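Local coordinates for protein erythropoietin (PDB 1EER) that acts as a hormone that binds and dimerises its receptor, activating the kinase JAK2 and so controlling the proliferation and differentiation of red blood cells, at residues E13-E18 with R103-L108; P42-N47 with F142-N147; V61-G66 with R150-L155. The protein carries 5 engineered substitutions. One frame throughout, in Å; residues are numbered along the deposited sequence.

Contact 1: residues E13-E18 with R103-L108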
ATOM      1  N   GLU A  13       2.086  -3.304   3.043  1.00 20.29           N
ATOM      2  CA  GLU A  13       1.486  -2.392   2.079  1.00 16.51           C
ATOM      3  C   GLU A  13       1.882  -0.936   2.255  1.00 20.98           C
ATOM      4  O   GLU A  13       1.938  -0.189   1.277  1.00 13.24           O
ATOM      5  CB  GLU A  13      -0.037  -2.497   2.129  1.00 23.48           C
ATOM      6  CG  GLU A  13      -0.736  -1.565   1.158  1.00 28.63           C
ATOM      7  CD  GLU A  13      -2.092  -2.090   0.708  1.00 38.78           C
ATOM      8  OE1 GLU A  13      -2.142  -3.126   0.001  1.00 36.99           O
ATOM      9  OE2 GLU A  13      -3.109  -1.458   1.062  1.00 35.31           O
ATOM     10  N   ARG A  14       2.137  -0.522   3.497  1.00 22.86           N
ATOM     11  CA  ARG A  14       2.525   0.858   3.756  1.00 17.20           C
ATOM     12  C   ARG A  14       3.710   1.239   2.881  1.00 13.15           C
ATOM     13  O   ARG A  14       3.740   2.309   2.272  1.00 16.35           O
ATOM     14  CB  ARG A  14       2.896   1.047   5.227  1.00 16.98           C
ATOM     15  CG  ARG A  14       3.193   2.497   5.581  1.00 23.81           C
ATOM     16  CD  ARG A  14       4.094   2.612   6.801  1.00 28.52           C
ATOM     17  NE  ARG A  14       4.827   3.872   6.797  1.00 30.19           N
ATOM     18  CZ  ARG A  14       5.770   4.193   7.676  1.00 24.07           C
ATOM     19  NH1 ARG A  14       6.095   3.342   8.637  1.00 21.85           N
ATOM     20  NH2 ARG A  14       6.396   5.359   7.583  1.00 25.89           N
ATOM     21  N   TYR A  15       4.685   0.347   2.815  1.00 15.68           N
ATOM     22  CA  TYR A  15       5.885   0.603   2.032  1.00 20.76           C
ATOM     23  C   TYR A  15       5.636   0.536   0.524  1.00 18.45           C
ATOM     24  O   TYR A  15       6.170   1.343  -0.235  1.00 17.63           O
ATOM     25  CB  TYR A  15       6.977  -0.379   2.464  1.00 17.80           C
ATOM     26  CG  TYR A  15       7.238  -0.306   3.955  1.00 22.76           C
ATOM     27  CD1 TYR A  15       7.919   0.783   4.510  1.00 22.03           C
ATOM     28  CD2 TYR A  15       6.772  -1.300   4.816  1.00 24.03           C
ATOM     29  CE1 TYR A  15       8.127   0.880   5.885  1.00 23.19           C
ATOM     30  CE2 TYR A  15       6.975  -1.215   6.192  1.00 19.88           C
ATOM     31  CZ  TYR A  15       7.653  -0.122   6.719  1.00 26.23           C
ATOM     32  OH  TYR A  15       7.858  -0.033   8.077  1.00 19.87           O
ATOM     33  N   LEU A  16       4.816  -0.414   0.097  1.00 18.85           N
ATOM     34  CA  LEU A  16       4.509  -0.549  -1.320  1.00 20.34           C
ATOM     35  C   LEU A  16       3.852   0.721  -1.845  1.00 20.31           C
ATOM     36  O   LEU A  16       4.148   1.161  -2.956  1.00 19.85           O
ATOM     37  CB  LEU A  16       3.591  -1.750  -1.559  1.00 20.22           C
ATOM     38  CG  LEU A  16       4.286  -3.107  -1.730  1.00 20.65           C
ATOM     39  CD1 LEU A  16       5.374  -3.316  -0.656  1.00 16.54           C
ATOM     40  CD2 LEU A  16       3.239  -4.199  -1.660  1.00 17.03           C
ATOM     41  N   LEU A  17       2.966   1.319  -1.052  1.00 20.07           N
ATOM     42  CA  LEU A  17       2.297   2.543  -1.483  1.00 16.74           C
ATOM     43  C   LEU A  17       3.267   3.722  -1.465  1.00 17.65           C
ATOM     44  O   LEU A  17       3.151   4.642  -2.268  1.00 17.72           O
ATOM     45  CB  LEU A  17       1.085   2.835  -0.599  1.00 18.40           C
ATOM     46  CG  LEU A  17      -0.023   1.780  -0.668  1.00 17.31           C
ATOM     47  CD1 LEU A  17      -1.094   2.107   0.360  1.00 15.98           C
ATOM     48  CD2 LEU A  17      -0.605   1.732  -2.072  1.00 18.96           C
ATOM     49  N   GLU A  18       4.226   3.694  -0.548  1.00 18.94           N
ATOM     50  CA  GLU A  18       5.220   4.752  -0.479  1.00 17.32           C
ATOM     51  C   GLU A  18       6.034   4.696  -1.767  1.00 16.38           C
ATOM     52  O   GLU A  18       6.260   5.720  -2.413  1.00 17.19           O
ATOM     53  CB  GLU A  18       6.154   4.518   0.707  1.00 21.91           C
ATOM     54  CG  GLU A  18       6.131   5.611   1.754  1.00 23.08           C
ATOM     55  CD  GLU A  18       6.595   5.119   3.111  1.00 22.58           C
ATOM     56  OE1 GLU A  18       7.584   4.357   3.167  1.00 17.93           O
ATOM     57  OE2 GLU A  18       5.964   5.492   4.123  1.00 24.43           O
ATOM     58  N   ARG A 103      15.064  -0.223   5.455  1.00 18.28           N
ATOM     59  CA  ARG A 103      15.653  -0.667   6.712  1.00 22.64           C
ATOM     60  C   ARG A 103      14.644  -1.508   7.485  1.00 18.33           C
ATOM     61  O   ARG A 103      14.990  -2.544   8.054  1.00 19.04           O
ATOM     62  CB  ARG A 103      16.097   0.535   7.555  1.00 21.29           C
ATOM     63  CG  ARG A 103      16.928   0.153   8.781  1.00 22.89           C
ATOM     64  CD  ARG A 103      17.135   1.337   9.737  1.00 19.05           C
ATOM     65  NE  ARG A 103      18.107   2.299   9.227  1.00 16.49           N
ATOM     66  CZ  ARG A 103      17.804   3.531   8.843  1.00 12.78           C
ATOM     67  NH1 ARG A 103      16.552   3.957   8.910  1.00 16.61           N
ATOM     68  NH2 ARG A 103      18.746   4.331   8.365  1.00 20.36           N
ATOM     69  N   SER A 104      13.391  -1.065   7.496  1.00 18.52           N
ATOM     70  CA  SER A 104      12.347  -1.791   8.203  1.00 17.44           C
ATOM     71  C   SER A 104      12.062  -3.126   7.520  1.00 19.56           C
ATOM     72  O   SER A 104      11.959  -4.167   8.176  1.00 18.14           O
ATOM     73  CB  SER A 104      11.080  -0.943   8.262  1.00 16.31           C
ATOM     74  OG  SER A 104      11.320   0.259   8.973  1.00 16.95           O
ATOM     75  N   LEU A 105      11.954  -3.095   6.196  1.00 19.37           N
ATOM     76  CA  LEU A 105      11.682  -4.304   5.431  1.00 16.69           C
ATOM     77  C   LEU A 105      12.774  -5.344   5.641  1.00 18.19           C
ATOM     78  O   LEU A 105      12.483  -6.536   5.759  1.00 22.06           O
ATOM     79  CB  LEU A 105      11.542  -3.961   3.943  1.00 15.57           C
ATOM     80  CG  LEU A 105      10.318  -3.089   3.641  1.00 14.09           C
ATOM     81  CD1 LEU A 105      10.414  -2.517   2.235  1.00 17.36           C
ATOM     82  CD2 LEU A 105       9.052  -3.927   3.810  1.00 17.52           C
ATOM     83  N   THR A 106      14.028  -4.898   5.689  1.00 17.26           N
ATOM     84  CA  THR A 106      15.154  -5.810   5.910  1.00 16.65           C
ATOM     85  C   THR A 106      15.013  -6.554   7.240  1.00 19.76           C
ATOM     86  O   THR A 106      15.256  -7.763   7.322  1.00 17.73           O
ATOM     87  CB  THR A 106      16.497  -5.063   5.953  1.00 14.29           C
ATOM     88  OG1 THR A 106      16.719  -4.391   4.708  1.00 19.97           O
ATOM     89  CG2 THR A 106      17.628  -6.043   6.220  1.00 15.77           C
ATOM     90  N   THR A 107      14.635  -5.821   8.285  1.00 15.61           N
ATOM     91  CA  THR A 107      14.469  -6.413   9.601  1.00 17.79           C
ATOM     92  C   THR A 107      13.264  -7.340   9.549  1.00 17.53           C
ATOM     93  O   THR A 107      13.303  -8.455  10.061  1.00 19.25           O
ATOM     94  CB  THR A 107      14.236  -5.323  10.682  1.00 27.48           C
ATOM     95  OG1 THR A 107      15.400  -4.491  10.790  1.00 33.01           O
ATOM     96  CG2 THR A 107      13.960  -5.963  12.035  1.00 33.77           C
ATOM     97  N   LEU A 108      12.203  -6.870   8.902  1.00 22.73           N
ATOM     98  CA  LEU A 108      10.965  -7.633   8.756  1.00 22.28           C
ATOM     99  C   LEU A 108      11.165  -8.971   8.026  1.00 25.31           C
ATOM    100  O   LEU A 108      10.626 -10.005   8.444  1.00 21.76           O
ATOM    101  CB  LEU A 108       9.929  -6.779   8.016  1.00 22.58           C
ATOM    102  CG  LEU A 108       8.674  -6.315   8.772  1.00 25.74           C
ATOM    103  CD1 LEU A 108       8.944  -6.200  10.271  1.00 22.15           C
ATOM    104  CD2 LEU A 108       8.218  -4.985   8.197  1.00 25.44           C
TER
HETATM  105  O   HOH W   1       9.565   2.272   8.758  1.00 23.45           O
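In the four-helix cytokine bundle of erythropoietin, Y15 of helix 9-25 reaches across to S104, L105 and L108 of helix 91-111, which runs in nearly the opposite direction, the two short segments making an angle of 145°. Their axes come no nearer than 11.3 Å, and a side chain as long as tyrosine suits such a wide gap. Its CG stands beside the backbone N and anti to the carbonyl carbon (chi1 -55°), which lets the ring reach across to helix 91-111. L105 CG lies 4.1 Å above one face of the Y15 ring, offset toward the rim, while L105 CD2 is 3.6 Å from Y15 CD2. The side chains overlap alongside, pointing opposite ways, and L105 covers the CB, CG and CD2 side of Y15. L108 adds a looser, oblique contact, its CD2 4.4 Å from CE2 of Y15. Beyond the leucines the hydroxyl meets a small polar residue: OH of Y15 is 3.4 Å from CB of S104. The two side-chain oxygens are joined by a water lying in the plane of the ring, 2.9 Å from Y15 OH and 2.7 Å from S104 OG, to which it donates. S104 OG is also bonded to S100 O and to the backbone of another protein chain, presumably the receptor, so this buried polar end is well satisfied. Toward the inside of the bundle, L16 and L105 both pack on L149 of helix 138-161. T106 faces W64, L67 and S71 of helix 56-82, and L108 meets L5 and I6 ahead of helix 9-25.

Contact 2: residues P42-N47 with F142-N147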
ATOM      1  N   PRO A  42      18.941  -4.163  -8.359  1.00 23.42           N
ATOM      2  CA  PRO A  42      18.617  -5.571  -8.610  1.00 23.00           C
ATOM      3  C   PRO A  42      17.693  -5.724  -9.821  1.00 19.13           C
ATOM      4  O   PRO A  42      17.219  -4.736 -10.387  1.00 19.27           O
ATOM      5  CB  PRO A  42      17.959  -6.027  -7.306  1.00 19.39           C
ATOM      6  CG  PRO A  42      17.406  -4.760  -6.693  1.00 17.63           C
ATOM      7  CD  PRO A  42      18.121  -3.574  -7.285  1.00 14.54           C
ATOM      8  N   ASP A  43      17.463  -6.960 -10.233  1.00 18.73           N
ATOM      9  CA  ASP A  43      16.564  -7.210 -11.344  1.00 20.22           C
ATOM     10  C   ASP A  43      15.219  -7.395 -10.674  1.00 18.47           C
ATOM     11  O   ASP A  43      15.126  -8.120  -9.687  1.00 23.53           O
ATOM     12  CB  ASP A  43      16.946  -8.493 -12.082  1.00 21.85           C
ATOM     13  CG  ASP A  43      16.063  -8.751 -13.295  1.00 23.34           C
ATOM     14  OD1 ASP A  43      14.988  -8.125 -13.407  1.00 30.38           O
ATOM     15  OD2 ASP A  43      16.446  -9.579 -14.140  1.00 31.10           O
ATOM     16  N   THR A  44      14.181  -6.742 -11.186  1.00 19.37           N
ATOM     17  CA  THR A  44      12.869  -6.877 -10.567  1.00 22.99           C
ATOM     18  C   THR A  44      11.866  -7.730 -11.341  1.00 24.37           C
ATOM     19  O   THR A  44      10.762  -7.992 -10.855  1.00 21.97           O
ATOM     20  CB  THR A  44      12.232  -5.499 -10.295  1.00 19.75           C
ATOM     21  OG1 THR A  44      11.798  -4.918 -11.528  1.00 18.81           O
ATOM     22  CG2 THR A  44      13.239  -4.577  -9.626  1.00 18.21           C
ATOM     23  N   LYS A  45      12.238  -8.184 -12.531  1.00 21.98           N
ATOM     24  CA  LYS A  45      11.300  -8.982 -13.304  1.00 24.17           C
ATOM     25  C   LYS A  45      11.014 -10.339 -12.681  1.00 20.31           C
ATOM     26  O   LYS A  45      11.879 -10.968 -12.067  1.00 24.64           O
ATOM     27  CB  LYS A  45      11.792  -9.161 -14.742  1.00 22.77           C
ATOM     28  CG  LYS A  45      12.990 -10.085 -14.917  1.00 29.31           C
ATOM     29  CD  LYS A  45      13.504 -10.096 -16.373  1.00 37.49           C
ATOM     30  CE  LYS A  45      14.667 -11.082 -16.221  1.00 41.58           C
ATOM     31  NZ  LYS A  45      15.463 -11.397 -17.405  1.00 37.50           N
ATOM     32  N   VAL A  46       9.770 -10.773 -12.818  1.00 23.75           N
ATOM     33  CA  VAL A  46       9.357 -12.070 -12.305  1.00 22.16           C
ATOM     34  C   VAL A  46       8.626 -12.825 -13.416  1.00 21.86           C
ATOM     35  O   VAL A  46       7.611 -12.357 -13.939  1.00 19.66           O
ATOM     36  CB  VAL A  46       8.410 -11.934 -11.071  1.00 22.10           C
ATOM     37  CG1 VAL A  46       7.712 -13.261 -10.794  1.00 14.44           C
ATOM     38  CG2 VAL A  46       9.202 -11.498  -9.845  1.00 18.36           C
ATOM     39  N   ASN A  47       9.166 -13.976 -13.799  1.00 22.82           N
ATOM     40  CA  ASN A  47       8.526 -14.801 -14.815  1.00 20.33           C
ATOM     41  C   ASN A  47       7.699 -15.768 -13.973  1.00 20.12           C
ATOM     42  O   ASN A  47       8.242 -16.689 -13.354  1.00 18.06           O
ATOM     43  CB  ASN A  47       9.584 -15.540 -15.640  1.00 21.50           C
ATOM     44  CG  ASN A  47       8.989 -16.298 -16.813  1.00 19.15           C
ATOM     45  OD1 ASN A  47       8.626 -17.467 -16.684  1.00 20.69           O
ATOM     46  ND2 ASN A  47       8.891 -15.637 -17.961  1.00 18.59           N
ATOM     47  N   PHE A 142      13.715   4.686  -8.387  1.00 13.39           N
ATOM     48  CA  PHE A 142      12.443   4.564  -7.705  1.00 18.57           C
ATOM     49  C   PHE A 142      11.472   3.599  -8.371  1.00 20.44           C
ATOM     50  O   PHE A 142      10.690   2.945  -7.682  1.00 22.27           O
ATOM     51  CB  PHE A 142      11.817   5.944  -7.545  1.00 18.99           C
ATOM     52  CG  PHE A 142      12.372   6.715  -6.385  1.00 19.67           C
ATOM     53  CD1 PHE A 142      12.308   6.192  -5.097  1.00 22.45           C
ATOM     54  CD2 PHE A 142      12.991   7.942  -6.578  1.00 23.12           C
ATOM     55  CE1 PHE A 142      12.860   6.885  -4.008  1.00 25.80           C
ATOM     56  CE2 PHE A 142      13.547   8.647  -5.494  1.00 23.78           C
ATOM     57  CZ  PHE A 142      13.482   8.115  -4.211  1.00 19.00           C
ATOM     58  N   ARG A 143      11.512   3.506  -9.699  1.00 20.06           N
ATOM     59  CA  ARG A 143      10.634   2.581 -10.404  1.00 18.93           C
ATOM     60  C   ARG A 143      11.047   1.160 -10.019  1.00 15.22           C
ATOM     61  O   ARG A 143      10.207   0.284  -9.813  1.00 15.68           O
ATOM     62  CB  ARG A 143      10.753   2.776 -11.919  1.00 20.63           C
ATOM     63  CG  ARG A 143       9.993   1.735 -12.743  1.00 23.65           C
ATOM     64  CD  ARG A 143      10.055   2.042 -14.240  1.00 26.77           C
ATOM     65  NE  ARG A 143      11.399   1.892 -14.804  1.00 16.19           N
ATOM     66  CZ  ARG A 143      12.099   2.892 -15.332  1.00 16.00           C
ATOM     67  NH1 ARG A 143      11.583   4.110 -15.365  1.00 14.68           N
ATOM     68  NH2 ARG A 143      13.309   2.672 -15.840  1.00 15.67           N
ATOM     69  N   VAL A 144      12.352   0.942  -9.906  1.00 11.28           N
ATOM     70  CA  VAL A 144      12.886  -0.365  -9.526  1.00 14.01           C
ATOM     71  C   VAL A 144      12.500  -0.666  -8.064  1.00 17.72           C
ATOM     72  O   VAL A 144      12.162  -1.803  -7.711  1.00 18.62           O
ATOM     73  CB  VAL A 144      14.452  -0.388  -9.672  1.00 16.26           C
ATOM     74  CG1 VAL A 144      15.053  -1.526  -8.857  1.00 13.39           C
ATOM     75  CG2 VAL A 144      14.847  -0.521 -11.136  1.00 12.60           C
ATOM     76  N   TYR A 145      12.566   0.365  -7.223  1.00 16.61           N
ATOM     77  CA  TYR A 145      12.228   0.250  -5.810  1.00 15.75           C
ATOM     78  C   TYR A 145      10.799  -0.273  -5.688  1.00 18.30           C
ATOM     79  O   TYR A 145      10.547  -1.224  -4.954  1.00 19.68           O
ATOM     80  CB  TYR A 145      12.361   1.627  -5.134  1.00 15.39           C
ATOM     81  CG  TYR A 145      11.862   1.710  -3.705  1.00 10.82           C
ATOM     82  CD1 TYR A 145      12.278   0.793  -2.742  1.00 16.53           C
ATOM     83  CD2 TYR A 145      11.015   2.744  -3.305  1.00 15.25           C
ATOM     84  CE1 TYR A 145      11.870   0.902  -1.407  1.00 18.81           C
ATOM     85  CE2 TYR A 145      10.595   2.866  -1.969  1.00 20.64           C
ATOM     86  CZ  TYR A 145      11.029   1.940  -1.027  1.00 21.47           C
ATOM     87  OH  TYR A 145      10.620   2.046   0.284  1.00 19.58           O
ATOM     88  N   SER A 146       9.874   0.347  -6.424  1.00 21.35           N
ATOM     89  CA  SER A 146       8.460  -0.055  -6.415  1.00 20.60           C
ATOM     90  C   SER A 146       8.232  -1.442  -7.034  1.00 17.47           C
ATOM     91  O   SER A 146       7.547  -2.279  -6.449  1.00 16.81           O
ATOM     92  CB  SER A 146       7.612   0.987  -7.163  1.00 13.83           C
ATOM     93  OG  SER A 146       6.250   0.602  -7.224  1.00 19.24           O
ATOM     94  N   ASN A 147       8.806  -1.685  -8.211  1.00 16.12           N
ATOM     95  CA  ASN A 147       8.635  -2.971  -8.879  1.00 17.15           C
ATOM     96  C   ASN A 147       9.164  -4.122  -8.035  1.00 16.24           C
ATOM     97  O   ASN A 147       8.595  -5.218  -8.045  1.00 14.90           O
ATOM     98  CB  ASN A 147       9.330  -2.967 -10.249  1.00 19.98           C
ATOM     99  CG  ASN A 147       8.435  -2.439 -11.364  1.00 17.62           C
ATOM    100  OD1 ASN A 147       7.224  -2.324 -11.204  1.00 20.20           O
ATOM    101  ND2 ASN A 147       9.035  -2.120 -12.498  1.00 13.96           N
TER
HETATM  102  O   HOH W   2       9.751  -7.602  -8.309  1.00 20.29           O
HETATM  103  O   HOH W   3      11.808  -2.281 -12.771  1.00 25.94           O
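The irregular strand-to-helix connection 42-47 passes alongside segment 142-147 of helix 138-161 with T44 facing N147, their CA atoms 6.0 Å apart. T44 puts one branch to each of two neighbours. Its OG1 stands between the backbone N and the carbonyl carbon (chi1 73°), leaving CG2 anti to the carbonyl carbon. T44 CG2 lies 3.6 Å from CG1 of V144, the two side chains crossing obliquely, while T44 OG1 touches CB of N147 at 3.4 Å. P42 extends the apolar half, its ring carbon CD 4.0 Å from V144 CG1; valine, short and beta-branched, offers this one methyl to both P42 and T44. The polar half is bridged by two waters. One donates to both main-chain oxygens, T44 O at 2.8 Å and N147 O at 2.7 Å. The other donates to T44 OG1 and accepts from N147 ND2 at 2.8 Å. T44 OG1 also bonds the backbone of another protein chain. N147 ND2 meets a polar side chain of another protein chain; with R150 NE on OD1 this helps to set the rotation of the amide. Next to T44, an Asx turn from D43 OD1 to K45 N, 2.9 Å, shapes the bend. P42 rests also on L69 and L70 of helix 56-82, and N47 caps helix 48-51 through A50 N. Helix 138-161 turns F142 and Y145 to helices 9-25 and 91-111.

Contact 3: residues V61-G66 with R150-L155; sequences VEVWQG and RGKLKL
A buried contact between two helices of the four-helix bundle, whose short segments run at 122° to each other, joins E62 and V63 of helix 56-82 to K152 and L153 of helix 138-161, combining one salt bridge with apolar packing. The axes of the segments approach to 9.4 Å, close enough for V63 and L153 to bring their CA atoms to 5.7 Å. A branched but short residue suits that narrow place. V63 CG2, beside the backbone N, presses on the main chain of the other helix, 3.4 Å from K152 O, and also lies on the aliphatic CG of K152. The other methyl, V63 CG1, comes to 4.0 Å from CG of L153, and the two side chains cross at about a right angle. Segment 150-155 of helix 138-161 includes a wider pi-type turn at 150-153.

K152 leaves its backbone with CG between N and the carbonyl carbon (chi1 69°), then bends at chi3 and chi4, which brings its ammonium round to the glutamate. K152 NZ donates to E62 OE1 at 2.8 Å, approaching on the anti side of the carboxylate and 26° out of its plane. The extended chain of E62 beyond CG meets the lysine roughly at right angles. W51 of helix 48-51 touches both E62 and K152, and M54 and V46 flank them, so the pair is set among largely apolar neighbours. There a long, flexible lysine can lend its methylenes to the packing while its charge is probably balanced by E62. E62 remains partly exposed; the apolar groups around the pair may strengthen its attraction, at some cost in desolvation, and each ion would tend to keep the other in its charged form.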
ATOM      1  N   VAL A  61      16.380 -16.470  -1.562  1.00 21.32           N
ATOM      2  CA  VAL A  61      17.671 -16.010  -2.073  1.00 21.25           C
ATOM      3  C   VAL A  61      17.512 -14.737  -2.897  1.00 22.81           C
ATOM      4  O   VAL A  61      18.147 -13.712  -2.625  1.00 21.96           O
ATOM      5  CB  VAL A  61      18.341 -17.087  -2.968  1.00 23.32           C
ATOM      6  CG1 VAL A  61      19.663 -16.558  -3.533  1.00 22.01           C
ATOM      7  CG2 VAL A  61      18.570 -18.358  -2.167  1.00 16.65           C
ATOM      8  N   GLU A  62      16.655 -14.805  -3.909  1.00 21.11           N
ATOM      9  CA  GLU A  62      16.413 -13.657  -4.770  1.00 20.21           C
ATOM     10  C   GLU A  62      16.008 -12.388  -4.022  1.00 17.24           C
ATOM     11  O   GLU A  62      16.615 -11.336  -4.208  1.00 18.57           O
ATOM     12  CB  GLU A  62      15.326 -13.992  -5.796  1.00 25.02           C
ATOM     13  CG  GLU A  62      15.855 -14.558  -7.093  1.00 24.17           C
ATOM     14  CD  GLU A  62      14.757 -14.784  -8.111  1.00 21.81           C
ATOM     15  OE1 GLU A  62      13.956 -13.853  -8.332  1.00 21.29           O
ATOM     16  OE2 GLU A  62      14.696 -15.891  -8.683  1.00 25.51           O
ATOM     17  N   VAL A  63      14.979 -12.487  -3.189  1.00 15.96           N
ATOM     18  CA  VAL A  63      14.477 -11.324  -2.451  1.00 18.77           C
ATOM     19  C   VAL A  63      15.459 -10.722  -1.435  1.00 14.79           C
ATOM     20  O   VAL A  63      15.687  -9.510  -1.420  1.00 12.27           O
ATOM     21  CB  VAL A  63      13.136 -11.669  -1.736  1.00 16.64           C
ATOM     22  CG1 VAL A  63      12.675 -10.506  -0.848  1.00 13.43           C
ATOM     23  CG2 VAL A  63      12.074 -11.980  -2.782  1.00 15.71           C
ATOM     24  N   TRP A  64      16.035 -11.571  -0.598  1.00 16.28           N
ATOM     25  CA  TRP A  64      16.970 -11.107   0.410  1.00 20.40           C
ATOM     26  C   TRP A  64      18.184 -10.419  -0.206  1.00 19.22           C
ATOM     27  O   TRP A  64      18.543  -9.310   0.182  1.00 18.67           O
ATOM     28  CB  TRP A  64      17.418 -12.275   1.288  1.00 19.75           C
ATOM     29  CG  TRP A  64      18.340 -11.834   2.354  1.00 22.15           C
ATOM     30  CD1 TRP A  64      19.689 -12.023   2.399  1.00 25.31           C
ATOM     31  CD2 TRP A  64      18.002 -11.053   3.497  1.00 22.91           C
ATOM     32  NE1 TRP A  64      20.217 -11.398   3.502  1.00 29.04           N
ATOM     33  CE2 TRP A  64      19.201 -10.795   4.195  1.00 29.99           C
ATOM     34  CE3 TRP A  64      16.802 -10.541   4.002  1.00 24.59           C
ATOM     35  CZ2 TRP A  64      19.234 -10.045   5.376  1.00 25.53           C
ATOM     36  CZ3 TRP A  64      16.835  -9.796   5.175  1.00 23.15           C
ATOM     37  CH2 TRP A  64      18.045  -9.557   5.847  1.00 25.60           C
ATOM     38  N   GLN A  65      18.822 -11.069  -1.169  1.00 19.41           N
ATOM     39  CA  GLN A  65      19.979 -10.460  -1.791  1.00 20.76           C
ATOM     40  C   GLN A  65      19.569  -9.247  -2.611  1.00 23.44           C
ATOM     41  O   GLN A  65      20.229  -8.211  -2.557  1.00 27.52           O
ATOM     42  CB  GLN A  65      20.688 -11.465  -2.673  1.00 22.49           C
ATOM     43  CG  GLN A  65      21.347 -12.549  -1.891  1.00 25.48           C
ATOM     44  CD  GLN A  65      22.008 -13.554  -2.783  1.00 27.22           C
ATOM     45  OE1 GLN A  65      22.170 -14.714  -2.415  1.00 35.18           O
ATOM     46  NE2 GLN A  65      22.394 -13.120  -3.971  1.00 32.77           N
ATOM     47  N   GLY A  66      18.476  -9.370  -3.361  1.00 15.84           N
ATOM     48  CA  GLY A  66      18.025  -8.250  -4.164  1.00 11.56           C
ATOM     49  C   GLY A  66      17.766  -7.015  -3.328  1.00 16.46           C
ATOM     50  O   GLY A  66      18.122  -5.900  -3.716  1.00 14.18           O
ATOM     51  N   ARG A 150       6.725  -4.453  -4.704  1.00 18.75           N
ATOM     52  CA  ARG A 150       5.397  -4.882  -5.103  1.00 19.26           C
ATOM     53  C   ARG A 150       5.451  -6.171  -5.894  1.00 19.74           C
ATOM     54  O   ARG A 150       4.428  -6.824  -6.096  1.00 20.61           O
ATOM     55  CB  ARG A 150       4.712  -3.776  -5.914  1.00 16.01           C
ATOM     56  CG  ARG A 150       4.942  -3.846  -7.407  1.00 13.47           C
ATOM     57  CD  ARG A 150       4.425  -2.604  -8.093  1.00 12.81           C
ATOM     58  NE  ARG A 150       4.751  -2.599  -9.514  1.00 16.04           N
ATOM     59  CZ  ARG A 150       3.869  -2.400 -10.487  1.00 20.55           C
ATOM     60  NH1 ARG A 150       2.592  -2.184 -10.200  1.00 21.35           N
ATOM     61  NH2 ARG A 150       4.262  -2.426 -11.752  1.00 21.76           N
ATOM     62  N   GLY A 151       6.659  -6.548  -6.309  1.00 20.02           N
ATOM     63  CA  GLY A 151       6.836  -7.753  -7.097  1.00 16.38           C
ATOM     64  C   GLY A 151       7.281  -8.995  -6.349  1.00 14.84           C
ATOM     65  O   GLY A 151       6.528  -9.557  -5.557  1.00 15.39           O
ATOM     66  N   LYS A 152       8.513  -9.431  -6.597  1.00 15.49           N
ATOM     67  CA  LYS A 152       9.018 -10.630  -5.954  1.00 16.25           C
ATOM     68  C   LYS A 152       9.028 -10.542  -4.431  1.00 13.62           C
ATOM     69  O   LYS A 152       8.875 -11.558  -3.755  1.00 17.75           O
ATOM     70  CB  LYS A 152      10.411 -10.978  -6.487  1.00 15.71           C
ATOM     71  CG  LYS A 152      11.504 -10.019  -6.095  1.00 20.58           C
ATOM     72  CD  LYS A 152      12.829 -10.483  -6.658  1.00 22.85           C
ATOM     73  CE  LYS A 152      12.970 -10.079  -8.119  1.00 20.48           C
ATOM     74  NZ  LYS A 152      13.728 -11.085  -8.910  1.00 29.99           N
ATOM     75  N   LEU A 153       9.205  -9.344  -3.882  1.00 14.39           N
ATOM     76  CA  LEU A 153       9.185  -9.219  -2.426  1.00 19.04           C
ATOM     77  C   LEU A 153       7.793  -9.610  -1.938  1.00 14.56           C
ATOM     78  O   LEU A 153       7.641 -10.488  -1.083  1.00 17.63           O
ATOM     79  CB  LEU A 153       9.500  -7.788  -1.987  1.00 19.12           C
ATOM     80  CG  LEU A 153       9.791  -7.692  -0.485  1.00 22.48           C
ATOM     81  CD1 LEU A 153      10.853  -6.645  -0.242  1.00 23.53           C
ATOM     82  CD2 LEU A 153       8.521  -7.352   0.271  1.00 18.87           C
ATOM     83  N   LYS A 154       6.777  -8.966  -2.499  1.00 15.44           N
ATOM     84  CA  LYS A 154       5.403  -9.267  -2.124  1.00 21.14           C
ATOM     85  C   LYS A 154       5.119 -10.739  -2.375  1.00 21.94           C
ATOM     86  O   LYS A 154       4.549 -11.416  -1.518  1.00 22.75           O
ATOM     87  CB  LYS A 154       4.417  -8.397  -2.917  1.00 15.75           C
ATOM     88  CG  LYS A 154       2.955  -8.648  -2.583  1.00 22.38           C
ATOM     89  CD  LYS A 154       2.698  -8.691  -1.070  1.00 27.60           C
ATOM     90  CE  LYS A 154       1.301  -8.168  -0.712  1.00 28.02           C
ATOM     91  NZ  LYS A 154       0.746  -8.761   0.539  1.00 23.20           N
ATOM     92  N   LEU A 155       5.529 -11.233  -3.544  1.00 21.67           N
ATOM     93  CA  LEU A 155       5.311 -12.633  -3.903  1.00 21.71           C
ATOM     94  C   LEU A 155       5.945 -13.584  -2.898  1.00 20.90           C
ATOM     95  O   LEU A 155       5.303 -14.529  -2.432  1.00 24.04           O
ATOM     96  CB  LEU A 155       5.863 -12.926  -5.301  1.00 23.06           C
ATOM     97  CG  LEU A 155       5.034 -12.404  -6.483  1.00 25.52           C
ATOM     98  CD1 LEU A 155       5.734 -12.768  -7.787  1.00 26.69           C
ATOM     99  CD2 LEU A 155       3.621 -12.980  -6.447  1.00 22.89           C
TER

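From the N terminus, helix 9-25 supplies the first half of contact 1, which closes only when the chain reaches helix 91-111, 85 residues on. Before that, the chain has laid down the loop 42-47 and helix 56-82, the first halves of contacts 2 and 3; both are completed on helix 138-161. Every pair of contacts therefore crosses along the sequence, and none is nested inside another. Contact 1 ties the first long helix to the third, contact 3 the second to the fourth, and contact 2 lays the long overhand connection on the fourth. Contacts 2 and 3 touch through V46 on K152 and L155, while L16 packing on R150 joins contact 1 to contact 3.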